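Local coordinates for MHC class I antigen (Anolis carolinensis, PDB 7CPO), which probably presents peptides at the cell surface for recognition by T cells, as a heavy chain paired with beta2-microglobulin, at the interface of chains A and B. Numbering follows the deposited sequence. Chains: chain A, MHC class I antigen; chain B, beta2-microglobulin.

Contact 1: the interface of chains A and B. Residues chain A 188, 206, 208-209, 238-240, 242; chain B 10-12, 24.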
loop_
_atom_site.group_PDB
_atom_site.type_symbol
_atom_site.label_atom_id
_atom_site.label_comp_id
_atom_site.label_asym_id
_atom_site.label_seq_id
_atom_site.Cartn_x
_atom_site.Cartn_y
_atom_site.Cartn_z
ATOM N N GLU A 188 4.260 9.301 18.212
ATOM C CA GLU A 188 4.027 8.982 19.613
ATOM C C GLU A 188 4.957 7.824 19.943
ATOM O O GLU A 188 4.728 6.698 19.481
ATOM C CB GLU A 188 2.554 8.622 19.854
ATOM C CG GLU A 188 1.556 9.674 19.331
ATOM C CD GLU A 188 0.305 9.090 18.627
ATOM O OE1 GLU A 188 -0.093 7.934 18.905
ATOM O OE2 GLU A 188 -0.292 9.808 17.791
ATOM N N ARG A 206 8.075 1.585 20.375
ATOM C CA ARG A 206 6.853 1.701 19.581
ATOM C C ARG A 206 6.682 3.150 19.149
ATOM O O ARG A 206 6.728 4.064 19.982
ATOM C CB ARG A 206 5.608 1.253 20.353
ATOM C CG ARG A 206 4.303 1.919 19.817
ATOM C CD ARG A 206 3.132 2.031 20.835
ATOM N NE ARG A 206 2.167 0.967 20.602
ATOM C CZ ARG A 206 1.065 1.080 19.870
ATOM N NH1 ARG A 206 0.737 2.231 19.296
ATOM N NH2 ARG A 206 0.284 0.028 19.719
ATOM N N GLY A 208 4.155 5.458 16.762
ATOM C CA GLY A 208 2.867 5.344 16.108
ATOM C C GLY A 208 2.179 6.686 16.016
ATOM O O GLY A 208 2.562 7.652 16.681
ATOM N N GLY A 209 1.146 6.734 15.175
ATOM C CA GLY A 209 0.404 7.965 15.009
ATOM C C GLY A 209 1.101 9.036 14.210
ATOM O O GLY A 209 0.781 10.215 14.384
ATOM N N ASN A 238 -2.299 2.796 10.011
ATOM C CA ASN A 238 -3.504 2.872 10.813
ATOM C C ASN A 238 -4.700 3.280 9.946
ATOM O O ASN A 238 -4.564 3.903 8.884
ATOM C CB ASN A 238 -3.314 3.872 11.953
ATOM C CG ASN A 238 -2.195 3.466 12.907
ATOM O OD1 ASN A 238 -1.246 4.215 13.113
ATOM N ND2 ASN A 238 -2.304 2.278 13.489
ATOM N N SER A 239 -5.890 2.927 10.425
ATOM C CA SER A 239 -7.105 3.243 9.696
ATOM C C SER A 239 -7.355 4.737 9.590
ATOM O O SER A 239 -8.099 5.157 8.702
ATOM C CB SER A 239 -8.299 2.591 10.375
ATOM O OG SER A 239 -8.501 3.176 11.651
ATOM N N ASP A 240 -6.791 5.550 10.482
ATOM C CA ASP A 240 -6.941 6.997 10.387
ATOM C C ASP A 240 -5.895 7.631 9.464
ATOM O O ASP A 240 -5.683 8.847 9.523
ATOM C CB ASP A 240 -6.894 7.636 11.785
ATOM C CG ASP A 240 -5.497 7.628 12.413
ATOM O OD1 ASP A 240 -4.585 6.975 11.876
ATOM O OD2 ASP A 240 -5.304 8.301 13.448
ATOM N N THR A 242 -2.694 7.429 9.573
ATOM C CA THR A 242 -1.422 7.636 10.239
ATOM C C THR A 242 -0.629 6.318 10.159
ATOM O O THR A 242 -1.155 5.297 9.709
ATOM C CB THR A 242 -1.730 8.117 11.667
ATOM O OG1 THR A 242 -0.665 8.909 12.172
ATOM C CG2 THR A 242 -1.959 6.965 12.584
ATOM N N TYR B 10 -1.447 -4.520 15.499
ATOM C CA TYR B 10 -1.179 -3.356 16.343
ATOM C C TYR B 10 -2.492 -2.648 16.651
ATOM O O TYR B 10 -3.489 -2.824 15.942
ATOM C CB TYR B 10 -0.198 -2.384 15.668
ATOM C CG TYR B 10 -0.564 -2.081 14.224
ATOM C CD1 TYR B 10 -1.222 -0.901 13.884
ATOM C CD2 TYR B 10 -0.273 -2.989 13.206
ATOM C CE1 TYR B 10 -1.575 -0.634 12.560
ATOM C CE2 TYR B 10 -0.632 -2.738 11.893
ATOM C CZ TYR B 10 -1.273 -1.558 11.571
ATOM O OH TYR B 10 -1.609 -1.318 10.260
ATOM N N PHE B 11 -2.474 -1.853 17.727
ATOM C CA PHE B 11 -3.492 -0.874 18.068
ATOM C C PHE B 11 -3.078 0.495 17.557
ATOM O O PHE B 11 -1.891 0.779 17.389
ATOM C CB PHE B 11 -3.682 -0.766 19.583
ATOM C CG PHE B 11 -4.428 -1.905 20.208
ATOM C CD1 PHE B 11 -5.543 -2.441 19.603
ATOM C CD2 PHE B 11 -4.022 -2.406 21.435
ATOM C CE1 PHE B 11 -6.232 -3.477 20.199
ATOM C CE2 PHE B 11 -4.698 -3.438 22.030
ATOM C CZ PHE B 11 -5.805 -3.979 21.414
ATOM N N ARG B 12 -4.070 1.372 17.362
ATOM C CA ARG B 12 -3.756 2.753 16.999
ATOM C C ARG B 12 -3.045 3.468 18.144
ATOM O O ARG B 12 -2.077 4.211 17.919
ATOM C CB ARG B 12 -5.027 3.505 16.590
ATOM C CG ARG B 12 -4.883 5.032 16.567
ATOM C CD ARG B 12 -3.935 5.487 15.456
ATOM N NE ARG B 12 -3.813 6.943 15.360
ATOM C CZ ARG B 12 -2.953 7.657 16.075
ATOM N NH1 ARG B 12 -2.162 7.050 16.947
ATOM N NH2 ARG B 12 -2.883 8.970 15.937
ATOM N N HIS B 24 -5.659 -3.396 14.377
ATOM C CA HIS B 24 -5.327 -3.560 12.967
ATOM C C HIS B 24 -4.581 -4.861 12.733
ATOM O O HIS B 24 -3.756 -5.269 13.550
ATOM C CB HIS B 24 -4.438 -2.430 12.436
ATOM C CG HIS B 24 -4.945 -1.051 12.721
ATOM N ND1 HIS B 24 -4.838 -0.461 13.966
ATOM C CD2 HIS B 24 -5.514 -0.123 11.909
ATOM C CE1 HIS B 24 -5.340 0.764 13.912
ATOM N NE2 HIS B 24 -5.755 0.994 12.676
HETATM O O HOH W 1 -0.261 3.402 15.921
#
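B:Arg12 reaches across to the heavy chain, where its guanidinium meets A:Glu188 and A:Asp240 at its edge and A:Gly209 and A:Thr242 over one face. The site lies between the immunoglobulin C1-set domains of the two chains. The tight part is the guanidinium of B:Arg12. Its NH1 and NH2 grip the A:Glu188 carboxylate end-on, one nitrogen to each oxygen, both on syn lone pairs. The two planes are only 16° apart. NH1 of B:Arg12 lies 3.0 Å from OE1 of A:Glu188, and NH2 lies 3.3 Å from OE2. At the other edge, NE of B:Arg12 makes a nearly straight hydrogen bond, also a salt bridge, to OD2 of A:Asp240 at 2.8 Å, meeting that carboxylate from above its plane. A:Asp240 is steadied by the backbone N of A:Thr242, bonded to OD1. CG of B:Arg12 is anti to its backbone N (chi1 164°), and a bend at chi2 turns the chain toward the acids.

The looser side is bridged partly by water. NH2 of A:Arg206 meets the backbone O of B:Phe11 from above the carbonyl plane. Water 1 joins OD1 of A:Asn238, at 3.1 Å, to the backbone O of B:Arg12, at 2.8 Å.

Contact 2: the interface of chains A and B. Residues chain A 234-237; chain B 6-8, 10, 26, 65.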
loop_
_atom_site.group_PDB
_atom_site.type_symbol
_atom_site.label_atom_id
_atom_site.label_comp_id
_atom_site.label_asym_id
_atom_site.label_seq_id
_atom_site.Cartn_x
_atom_site.Cartn_y
_atom_site.Cartn_z
ATOM N N LEU A 234 7.258 -3.831 10.276
ATOM C CA LEU A 234 6.762 -3.143 9.101
ATOM C C LEU A 234 6.357 -1.717 9.460
ATOM O O LEU A 234 5.989 -1.419 10.600
ATOM C CB LEU A 234 5.560 -3.888 8.528
ATOM C CG LEU A 234 5.799 -5.375 8.248
ATOM C CD1 LEU A 234 4.487 -6.047 7.947
ATOM C CD2 LEU A 234 6.805 -5.580 7.114
ATOM N N VAL A 235 6.447 -0.826 8.483
ATOM C CA VAL A 235 5.802 0.477 8.558
ATOM C C VAL A 235 4.391 0.273 8.022
ATOM O O VAL A 235 4.203 0.073 6.821
ATOM C CB VAL A 235 6.562 1.543 7.760
ATOM C CG1 VAL A 235 5.871 2.875 7.890
ATOM C CG2 VAL A 235 8.010 1.650 8.242
ATOM N N SER A 236 3.405 0.296 8.915
ATOM C CA SER A 236 2.075 -0.181 8.602
ATOM C C SER A 236 1.035 0.905 8.849
ATOM O O SER A 236 1.176 1.725 9.770
ATOM C CB SER A 236 1.729 -1.422 9.437
ATOM O OG SER A 236 1.874 -1.171 10.831
ATOM N N PRO A 237 -0.024 0.929 8.045
ATOM C CA PRO A 237 -1.001 2.018 8.140
ATOM C C PRO A 237 -2.065 1.777 9.193
ATOM O O PRO A 237 -2.673 0.701 9.250
ATOM C CB PRO A 237 -1.628 2.035 6.740
ATOM C CG PRO A 237 -1.639 0.596 6.361
ATOM C CD PRO A 237 -0.353 0.003 6.948
ATOM N N SER B 6 3.959 -11.021 4.765
ATOM C CA SER B 6 4.514 -10.422 5.975
ATOM C C SER B 6 3.384 -9.697 6.695
ATOM O O SER B 6 2.691 -8.866 6.094
ATOM C CB SER B 6 5.629 -9.434 5.641
ATOM O OG SER B 6 6.730 -10.105 5.061
ATOM N N VAL B 7 3.197 -10.011 7.974
ATOM C CA VAL B 7 1.996 -9.630 8.707
ATOM C C VAL B 7 2.396 -8.891 9.978
ATOM O O VAL B 7 3.469 -9.124 10.539
ATOM C CB VAL B 7 1.137 -10.880 9.009
ATOM C CG1 VAL B 7 -0.122 -10.543 9.851
ATOM C CG2 VAL B 7 0.750 -11.550 7.712
ATOM N N GLN B 8 1.535 -7.975 10.419
ATOM C CA GLN B 8 1.786 -7.178 11.608
ATOM C C GLN B 8 0.449 -6.795 12.230
ATOM O O GLN B 8 -0.492 -6.439 11.519
ATOM C CB GLN B 8 2.606 -5.937 11.259
ATOM C CG GLN B 8 2.889 -4.994 12.391
ATOM C CD GLN B 8 4.203 -4.260 12.194
ATOM O OE1 GLN B 8 5.276 -4.851 12.321
ATOM N NE2 GLN B 8 4.125 -2.967 11.870
ATOM N N TYR B 10 -1.447 -4.520 15.499
ATOM C CA TYR B 10 -1.179 -3.356 16.343
ATOM C C TYR B 10 -2.492 -2.648 16.651
ATOM O O TYR B 10 -3.489 -2.824 15.942
ATOM C CB TYR B 10 -0.198 -2.384 15.668
ATOM C CG TYR B 10 -0.564 -2.081 14.224
ATOM C CD1 TYR B 10 -1.222 -0.901 13.884
ATOM C CD2 TYR B 10 -0.273 -2.989 13.206
ATOM C CE1 TYR B 10 -1.575 -0.634 12.560
ATOM C CE2 TYR B 10 -0.632 -2.738 11.893
ATOM C CZ TYR B 10 -1.273 -1.558 11.571
ATOM O OH TYR B 10 -1.609 -1.318 10.260
ATOM N N TYR B 26 -2.336 -6.213 9.310
ATOM C CA TYR B 26 -1.819 -5.707 8.046
ATOM C C TYR B 26 -0.910 -6.747 7.410
ATOM O O TYR B 26 0.003 -7.264 8.059
ATOM C CB TYR B 26 -1.069 -4.394 8.258
ATOM C CG TYR B 26 -0.477 -3.821 7.004
ATOM C CD1 TYR B 26 -1.285 -3.349 5.977
ATOM C CD2 TYR B 26 0.900 -3.748 6.841
ATOM C CE1 TYR B 26 -0.731 -2.819 4.822
ATOM C CE2 TYR B 26 1.454 -3.229 5.694
ATOM C CZ TYR B 26 0.635 -2.767 4.686
ATOM O OH TYR B 26 1.190 -2.247 3.539
ATOM N N LEU B 65 -5.246 -4.154 4.559
ATOM C CA LEU B 65 -5.415 -3.740 5.942
ATOM C C LEU B 65 -6.809 -4.129 6.416
ATOM O O LEU B 65 -7.789 -3.978 5.681
ATOM C CB LEU B 65 -5.206 -2.233 6.096
ATOM C CG LEU B 65 -5.434 -1.703 7.511
ATOM C CD1 LEU B 65 -4.332 -2.166 8.490
ATOM C CD2 LEU B 65 -5.535 -0.198 7.458
#
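B:Gln8 meets the backbone of A:Leu234 with both ends of its side-chain amide, on the face where the C1-set domain of the heavy chain packs on beta2-microglobulin. The hydrogen bonds come first. OE1 of B:Gln8 accepts from the backbone N of A:Leu234 at 3.0 Å. NE2 of B:Gln8 donates to the backbone O of A:Leu234 at 2.7 Å, from above the carbonyl plane. The same NE2 also donates to the hydroxyl OG of A:Ser236 at 3.1 Å, and this partner lies in the amide plane. Three bonds therefore fix the rotation of the amide. CG of B:Gln8 is anti to its backbone N (chi1 178°), and the extended chain carries the amide out to the heavy chain. The phenol OH of B:Tyr10 donates to the backbone O of A:Pro237, again from above the carbonyl plane.

A ring contact is the second kind. CD of A:Pro237 sits over the centre of the B:Tyr26 ring, 3.5 Å from its centroid, in a CH-pi contact.

Apolar packing completes the patch. CD1 of A:Leu234 rests against CB of B:Gln8 at 3.8 Å, the two side chains running past each other in opposite directions. CB of A:Ser236 touches both tyrosines, 3.6 Å from CD2 of B:Tyr26 and 3.7 Å from CE2 of B:Tyr10.

Contact 3: the interface of chains A and B. Residues chain A 237-239; chain B 22, 24, 65, 67.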
loop_
_atom_site.group_PDB
_atom_site.type_symbol
_atom_site.label_atom_id
_atom_site.label_comp_id
_atom_site.label_asym_id
_atom_site.label_seq_id
_atom_site.Cartn_x
_atom_site.Cartn_y
_atom_site.Cartn_z
ATOM N N PRO A 237 -0.024 0.929 8.045
ATOM C CA PRO A 237 -1.001 2.018 8.140
ATOM C C PRO A 237 -2.065 1.777 9.193
ATOM O O PRO A 237 -2.673 0.701 9.250
ATOM C CB PRO A 237 -1.628 2.035 6.740
ATOM C CG PRO A 237 -1.639 0.596 6.361
ATOM C CD PRO A 237 -0.353 0.003 6.948
ATOM N N ASN A 238 -2.299 2.796 10.011
ATOM C CA ASN A 238 -3.504 2.872 10.813
ATOM C C ASN A 238 -4.700 3.280 9.946
ATOM O O ASN A 238 -4.564 3.903 8.884
ATOM C CB ASN A 238 -3.314 3.872 11.953
ATOM C CG ASN A 238 -2.195 3.466 12.907
ATOM O OD1 ASN A 238 -1.246 4.215 13.113
ATOM N ND2 ASN A 238 -2.304 2.278 13.489
ATOM N N SER A 239 -5.890 2.927 10.425
ATOM C CA SER A 239 -7.105 3.243 9.696
ATOM C C SER A 239 -7.355 4.737 9.590
ATOM O O SER A 239 -8.099 5.157 8.702
ATOM C CB SER A 239 -8.299 2.591 10.375
ATOM O OG SER A 239 -8.501 3.176 11.651
ATOM N N THR B 22 -8.357 1.102 18.100
ATOM C CA THR B 22 -8.574 0.382 16.855
ATOM C C THR B 22 -7.521 -0.698 16.736
ATOM O O THR B 22 -6.325 -0.424 16.875
ATOM C CB THR B 22 -8.519 1.310 15.646
ATOM O OG1 THR B 22 -9.444 2.377 15.839
ATOM C CG2 THR B 22 -8.868 0.550 14.369
ATOM N N HIS B 24 -5.659 -3.396 14.377
ATOM C CA HIS B 24 -5.327 -3.560 12.967
ATOM C C HIS B 24 -4.581 -4.861 12.733
ATOM O O HIS B 24 -3.756 -5.269 13.550
ATOM C CB HIS B 24 -4.438 -2.430 12.436
ATOM C CG HIS B 24 -4.945 -1.051 12.721
ATOM N ND1 HIS B 24 -4.838 -0.461 13.966
ATOM C CD2 HIS B 24 -5.514 -0.123 11.909
ATOM C CE1 HIS B 24 -5.340 0.764 13.912
ATOM N NE2 HIS B 24 -5.755 0.994 12.676
ATOM N N LEU B 65 -5.246 -4.154 4.559
ATOM C CA LEU B 65 -5.415 -3.740 5.942
ATOM C C LEU B 65 -6.809 -4.129 6.416
ATOM O O LEU B 65 -7.789 -3.978 5.681
ATOM C CB LEU B 65 -5.206 -2.233 6.096
ATOM C CG LEU B 65 -5.434 -1.703 7.511
ATOM C CD1 LEU B 65 -4.332 -2.166 8.490
ATOM C CD2 LEU B 65 -5.535 -0.198 7.458
ATOM N N TYR B 67 -9.292 -4.022 10.048
ATOM C CA TYR B 67 -9.317 -3.377 11.351
ATOM C C TYR B 67 -10.739 -3.317 11.894
ATOM O O TYR B 67 -11.719 -3.541 11.176
ATOM C CB TYR B 67 -8.686 -1.979 11.289
ATOM C CG TYR B 67 -9.385 -1.027 10.352
ATOM C CD1 TYR B 67 -10.365 -0.158 10.814
ATOM C CD2 TYR B 67 -9.065 -0.990 9.005
ATOM C CE1 TYR B 67 -11.023 0.715 9.952
ATOM C CE2 TYR B 67 -9.713 -0.113 8.132
ATOM C CZ TYR B 67 -10.688 0.735 8.612
ATOM O OH TYR B 67 -11.327 1.599 7.747
#
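A:Ser239 places its CB over the centre of the B:Tyr67 ring, where a loop of the heavy-chain C1-set domain lies on strands 21-28 and 62-70 of beta2-microglobulin, itself a C1-set immunoglobulin domain. The ring contact is a CH-pi one, with CB of A:Ser239 3.4 Å from the centroid of B:Tyr67. CG of B:Tyr67 stands between its backbone N and carbonyl carbon (chi1 61°), and the ring presents a face to the serine. The partner hides 82 Å² of A:Ser239.

A hydrogen bond joins the backbone of A:Ser239 to B:His24. The backbone N of A:Ser239 donates to the imidazole NE2 of B:His24 at 3.0 Å. The bond is fairly straight, 161° at the hydrogen, but the donor is tilted 22° from the ring plane. Accepting at NE2 would fit a histidine whose proton is on ND1, though protons are not seen.

Van der Waals contacts fill in around it. ND2 of A:Asn238 lies above one face of the B:His24 ring, toward the rim. CG2 of B:Thr22 approaches the hydroxyl OG of A:Ser239 at 3.8 Å. CD1 of B:Leu65 lies 3.4 Å from the backbone O of A:Pro237.

Contact 4: the interface of chains A and B. Residues chain A 10, 29, 98-100; chain B 55-58.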
loop_
_atom_site.group_PDB
_atom_site.type_symbol
_atom_site.label_atom_id
_atom_site.label_comp_id
_atom_site.label_asym_id
_atom_site.label_seq_id
_atom_site.Cartn_x
_atom_site.Cartn_y
_atom_site.Cartn_z
ATOM N N PHE A 10 -3.628 1.773 -9.380
ATOM C CA PHE A 10 -3.254 0.373 -9.234
ATOM C C PHE A 10 -4.455 -0.491 -9.586
ATOM O O PHE A 10 -5.481 -0.452 -8.891
ATOM C CB PHE A 10 -2.795 0.060 -7.806
ATOM C CG PHE A 10 -1.632 0.870 -7.340
ATOM C CD1 PHE A 10 -0.336 0.369 -7.457
ATOM C CD2 PHE A 10 -1.832 2.114 -6.741
ATOM C CE1 PHE A 10 0.764 1.109 -6.989
ATOM C CE2 PHE A 10 -0.752 2.859 -6.283
ATOM C CZ PHE A 10 0.563 2.350 -6.397
ATOM N N TYR A 29 -4.337 6.873 -5.791
ATOM C CA TYR A 29 -3.632 7.516 -4.688
ATOM C C TYR A 29 -3.060 8.868 -5.099
ATOM O O TYR A 29 -2.593 9.061 -6.233
ATOM C CB TYR A 29 -2.471 6.653 -4.167
ATOM C CG TYR A 29 -2.886 5.409 -3.419
ATOM C CD1 TYR A 29 -2.881 5.368 -2.007
ATOM C CD2 TYR A 29 -3.273 4.263 -4.110
ATOM C CE1 TYR A 29 -3.262 4.214 -1.326
ATOM C CE2 TYR A 29 -3.648 3.106 -3.432
ATOM C CZ TYR A 29 -3.638 3.090 -2.049
ATOM O OH TYR A 29 -4.008 1.944 -1.403
ATOM N N GLN A 98 -1.885 -7.140 -13.684
ATOM C CA GLN A 98 -1.770 -5.914 -12.906
ATOM C C GLN A 98 -1.269 -4.784 -13.794
ATOM O O GLN A 98 -0.479 -4.996 -14.716
ATOM C CB GLN A 98 -0.808 -6.057 -11.727
ATOM C CG GLN A 98 -1.301 -6.831 -10.511
ATOM C CD GLN A 98 -0.122 -7.255 -9.626
ATOM O OE1 GLN A 98 0.600 -8.197 -9.958
ATOM N NE2 GLN A 98 0.085 -6.544 -8.507
ATOM N N TRP A 99 -1.730 -3.578 -13.493
ATOM C CA TRP A 99 -1.401 -2.380 -14.250
ATOM C C TRP A 99 -1.146 -1.277 -13.242
ATOM O O TRP A 99 -2.000 -1.024 -12.388
ATOM C CB TRP A 99 -2.558 -2.014 -15.181
ATOM C CG TRP A 99 -2.449 -0.759 -16.034
ATOM C CD1 TRP A 99 -1.321 -0.191 -16.566
ATOM C CD2 TRP A 99 -3.553 0.035 -16.499
ATOM N NE1 TRP A 99 -1.659 0.923 -17.322
ATOM C CE2 TRP A 99 -3.022 1.079 -17.290
ATOM C CE3 TRP A 99 -4.940 -0.030 -16.308
ATOM C CZ2 TRP A 99 -3.830 2.049 -17.885
ATOM C CZ3 TRP A 99 -5.748 0.940 -16.908
ATOM C CH2 TRP A 99 -5.188 1.960 -17.683
ATOM N N MET A 100 0.027 -0.650 -13.303
ATOM C CA MET A 100 0.264 0.537 -12.492
ATOM C C MET A 100 0.734 1.671 -13.388
ATOM O O MET A 100 1.524 1.470 -14.314
ATOM C CB MET A 100 1.272 0.287 -11.327
ATOM C CG MET A 100 2.597 -0.320 -11.714
ATOM S SD MET A 100 3.617 -0.793 -10.279
ATOM C CE MET A 100 4.011 0.812 -9.576
ATOM N N SER B 55 -4.364 -2.906 -2.948
ATOM C CA SER B 55 -3.328 -2.230 -3.714
ATOM C C SER B 55 -2.052 -3.065 -3.683
ATOM O O SER B 55 -1.979 -4.106 -3.018
ATOM C CB SER B 55 -3.075 -0.823 -3.167
ATOM O OG SER B 55 -2.437 -0.902 -1.901
ATOM N N PHE B 56 -1.044 -2.606 -4.428
ATOM C CA PHE B 56 0.235 -3.301 -4.495
ATOM C C PHE B 56 1.356 -2.281 -4.597
ATOM O O PHE B 56 1.120 -1.086 -4.767
ATOM C CB PHE B 56 0.304 -4.304 -5.656
ATOM C CG PHE B 56 -0.131 -3.749 -7.009
ATOM C CD1 PHE B 56 0.785 -3.188 -7.874
ATOM C CD2 PHE B 56 -1.457 -3.827 -7.414
ATOM C CE1 PHE B 56 0.405 -2.709 -9.115
ATOM C CE2 PHE B 56 -1.854 -3.341 -8.655
ATOM C CZ PHE B 56 -0.917 -2.780 -9.509
ATOM N N LYS B 57 2.585 -2.774 -4.467
ATOM C CA LYS B 57 3.791 -1.969 -4.526
ATOM C C LYS B 57 4.425 -2.089 -5.898
ATOM O O LYS B 57 3.988 -2.868 -6.755
ATOM C CB LYS B 57 4.808 -2.404 -3.463
ATOM C CG LYS B 57 4.329 -2.371 -2.018
ATOM C CD LYS B 57 5.441 -2.832 -1.067
ATOM C CE LYS B 57 4.851 -3.459 0.189
ATOM N NZ LYS B 57 4.176 -2.446 1.041
ATOM N N LYS B 58 5.516 -1.339 -6.073
ATOM C CA LYS B 58 6.238 -1.321 -7.337
ATOM C C LYS B 58 6.872 -2.662 -7.647
ATOM O O LYS B 58 7.282 -2.877 -8.790
ATOM C CB LYS B 58 7.317 -0.229 -7.328
ATOM C CG LYS B 58 8.443 -0.494 -6.329
ATOM C CD LYS B 58 9.195 0.779 -5.930
ATOM C CE LYS B 58 10.557 0.884 -6.628
ATOM N NZ LYS B 58 11.434 1.898 -5.952
#
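B:Phe56 inserts its ring between A:Phe10 and A:Gln98, beneath the beta-sheet floor of the class I peptide-binding platform formed by the alpha 1 and alpha 2 domains. The two phenylalanine rings stand edge-to-face, with planes 89° apart and centroids separated by 5.1 Å. A:Phe10 supplies the edge: its CD1 lies above one face of B:Phe56, toward the rim, 3.6 Å from CE1 of that ring. On the opposite face sits the side-chain amide of A:Gln98. Its NE2, at the tip of the side chain, lies over that face, offset toward the rim, and the amide plane is turned 75° to the ring. B:Phe56 is thus held from both faces. Its CG stands between the backbone N and the carbonyl carbon (chi1 49°), and the ring points toward the heavy-chain sheet.

The rim of the ring meets strand 96-105. The backbone O of A:Trp99 lies at the ring edge, in plane, 3.5 Å from CZ of B:Phe56. SD of A:Met100 is also at this edge, and CB of the same methionine packs 3.8 Å from CE1 of B:Phe56. The CE methyl touches the poorly ordered B:Lys58. To one side, OG of B:Ser55 makes a weak hydrogen bond to OH of A:Tyr29, at 3.3 Å.

Contacts 1, 2 and 3 form one continuous surface between the C1-set domains. Centres of their C-alpha atoms lie about 7 Å apart for contacts 1 and 3, 8 Å for contacts 2 and 3, and 10 Å for contacts 1 and 2. Contacts 1 and 3 share A:Asn238, A:Ser239 and B:His24; contacts 2 and 3 share A:Pro237 and B:Leu65; contacts 1 and 2 share B:Tyr10. Contact 4 stands apart at the platform, its C-alpha centre about 18 to 23 Å from theirs. Beta2-microglobulin thus touches both parts of the heavy chain and probably helps fix their relative placement.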